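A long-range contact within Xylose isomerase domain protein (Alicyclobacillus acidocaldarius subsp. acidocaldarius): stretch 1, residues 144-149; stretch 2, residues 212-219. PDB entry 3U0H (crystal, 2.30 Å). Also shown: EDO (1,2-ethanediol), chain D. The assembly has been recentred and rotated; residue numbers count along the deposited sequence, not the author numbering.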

# COMPACT_ATOMS: atom_id res chain seq x y z
N GLY A 144 29.84 4.73 -10.18
CA GLY A 144 30.95 3.76 -10.06
C GLY A 144 32.38 4.26 -9.80
O GLY A 144 33.17 3.51 -9.27
N PRO A 145 32.74 5.51 -10.17
CA PRO A 145 34.14 5.86 -10.01
C PRO A 145 34.68 5.97 -8.56
O PRO A 145 33.98 6.42 -7.65
CB PRO A 145 34.25 7.20 -10.70
CG PRO A 145 33.20 7.17 -11.71
CD PRO A 145 32.07 6.46 -11.05
N HIS A 146 35.97 5.63 -8.41
CA HIS A 146 36.51 5.22 -7.12
C HIS A 146 36.85 6.38 -6.29
O HIS A 146 36.78 6.30 -5.07
CB HIS A 146 37.71 4.29 -7.28
CG HIS A 146 37.39 2.92 -7.88
ND1 HIS A 146 38.01 1.79 -7.46
CD2 HIS A 146 36.54 2.53 -8.91
CE1 HIS A 146 37.56 0.74 -8.16
NE2 HIS A 146 36.67 1.19 -9.06
N HIS A 147 37.18 7.49 -6.93
CA HIS A 147 37.57 8.71 -6.22
C HIS A 147 36.40 9.26 -5.43
O HIS A 147 36.61 10.10 -4.58
CB HIS A 147 38.15 9.75 -7.17
CG HIS A 147 37.16 10.29 -8.17
ND1 HIS A 147 36.42 11.39 -7.93
CD2 HIS A 147 36.77 9.81 -9.42
CE1 HIS A 147 35.57 11.61 -8.98
NE2 HIS A 147 35.80 10.66 -9.91
N LEU A 148 35.17 8.79 -5.68
CA LEU A 148 33.99 9.27 -4.91
C LEU A 148 33.69 8.37 -3.73
O LEU A 148 32.75 8.62 -2.96
CB LEU A 148 32.78 9.43 -5.83
CG LEU A 148 32.93 10.47 -6.96
CD1 LEU A 148 31.73 10.33 -7.93
CD2 LEU A 148 33.06 11.94 -6.52
N ARG A 149 34.55 7.36 -3.50
CA ARG A 149 34.34 6.43 -2.36
C ARG A 149 35.04 6.67 -1.03
O ARG A 149 34.97 5.82 -0.14
CB ARG A 149 34.72 5.04 -2.80
CG ARG A 149 34.07 4.60 -4.08
CD ARG A 149 34.40 3.17 -4.43
NE ARG A 149 33.86 2.86 -5.74
CZ ARG A 149 33.94 1.70 -6.37
NH1 ARG A 149 34.57 0.68 -5.82
NH2 ARG A 149 33.39 1.57 -7.57
N ALA A 212 41.80 3.00 -16.79
CA ALA A 212 41.36 1.83 -16.13
C ALA A 212 40.15 2.15 -15.18
O ALA A 212 40.02 3.26 -14.64
CB ALA A 212 42.52 1.22 -15.37
N PRO A 213 39.29 1.15 -14.95
CA PRO A 213 38.18 1.31 -14.02
C PRO A 213 38.51 2.03 -12.72
O PRO A 213 37.72 2.90 -12.29
CB PRO A 213 37.73 -0.15 -13.73
CG PRO A 213 38.28 -1.00 -14.86
CD PRO A 213 39.46 -0.25 -15.42
N GLU A 214 39.64 1.69 -12.10
CA GLU A 214 40.01 2.30 -10.79
C GLU A 214 40.40 3.75 -10.90
O GLU A 214 40.45 4.44 -9.88
CB GLU A 214 41.22 1.64 -10.11
CG GLU A 214 41.26 0.14 -10.14
CD GLU A 214 41.90 -0.31 -11.43
OE1 GLU A 214 43.16 -0.15 -11.53
OE2 GLU A 214 41.11 -0.76 -12.32
N ASP A 215 40.74 4.19 -12.12
CA ASP A 215 41.33 5.50 -12.34
C ASP A 215 40.35 6.55 -12.89
O ASP A 215 40.44 7.77 -12.58
CB ASP A 215 42.48 5.35 -13.34
CG ASP A 215 43.61 4.42 -12.85
OD1 ASP A 215 43.74 4.27 -11.61
OD2 ASP A 215 44.36 3.85 -13.71
N ALA A 216 39.40 6.07 -13.69
CA ALA A 216 38.54 6.94 -14.44
C ALA A 216 37.87 7.96 -13.49
O ALA A 216 37.47 7.61 -12.36
CB ALA A 216 37.53 6.13 -15.25
N HIS A 217 37.88 9.23 -13.91
CA HIS A 217 37.26 10.32 -13.13
C HIS A 217 35.91 10.71 -13.68
O HIS A 217 35.75 10.94 -14.86
CB HIS A 217 38.16 11.53 -13.08
CG HIS A 217 37.79 12.51 -12.00
ND1 HIS A 217 36.69 13.31 -12.07
CD2 HIS A 217 38.47 12.89 -10.82
CE1 HIS A 217 36.64 14.13 -10.98
NE2 HIS A 217 37.73 13.86 -10.22
N ASP A 218 34.95 10.80 -12.77
CA ASP A 218 33.56 11.05 -13.07
C ASP A 218 33.31 12.28 -13.88
O ASP A 218 32.31 12.33 -14.63
CB ASP A 218 32.79 11.18 -11.77
CG ASP A 218 31.34 11.27 -11.97
OD1 ASP A 218 30.74 10.35 -12.57
OD2 ASP A 218 30.78 12.28 -11.54
N GLY A 219 34.21 13.24 -13.71
CA GLY A 219 34.07 14.62 -14.17
C GLY A 219 34.90 14.86 -15.42
O GLY A 219 34.84 15.94 -15.97
C1 EDO D . 26.53 12.32 -11.99
O1 EDO D . 27.38 13.45 -12.19
C2 EDO D . 27.35 11.34 -11.16
O2 EDO D . 28.06 10.48 -12.05
O HOH W 1 37.36 5.03 -11.02

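Two imidazole rings lie face to face across this contact: the centroids of His147 and His217 are 3.7 Å apart, their planes are inclined by only 13°, and His147 CE1 comes within 3.4 Å of His217 NE2. The His147 ring does a second job in its own plane, where its NE2 accepts a hydrogen bond from the backbone amide, Asp218 N (3.0 Å, nearly linear at 173°). This is the only direct hydrogen bond between the stretches, and histidine suits the place because a flat ring can offer a face for stacking and an edge nitrogen as acceptor at once. His147 adopts the p rotamer; His217 (t) starts sideways, but its end comes nearer, and its ND1 accepts a hydrogen bond from Gly219 N (3.0 Å), which ties the ring to its own loop.

His146 (m) makes the other aromatic contact. Glu214 CA sits 3.8 Å from the centroid of its ring, almost exactly on the normal, a CH-pi contact made by the backbone carbon while the end of the glutamate side chain leads away. Beside it, a water joins the two backbones: it accepts from His146 N (3.0 Å) and donates to Pro213 O (2.5 Å) and Ala216 O (2.9 Å).

Pro145, buried like Ala216, points its compact ring toward the other stretch: CB makes a van der Waals contact with Ala216 O (3.6 Å), and CG packs against Asp218 CB (4.0 Å), an apolar contact that Leu148 CD1 shares at 4.1 Å from Asp218 CB. Asp218 thus presents its methylene to the proline and leucine, while its OD1 accepts a hydrogen bond from 1,2-ethanediol O2 (2.7 Å). Arg149 NH2 donates to Gly144 O (2.6 Å), bracing the first stretch. The stretches bury 375 Å², both sides summed, with His147 and His146 covered most (70 and 68 Å²).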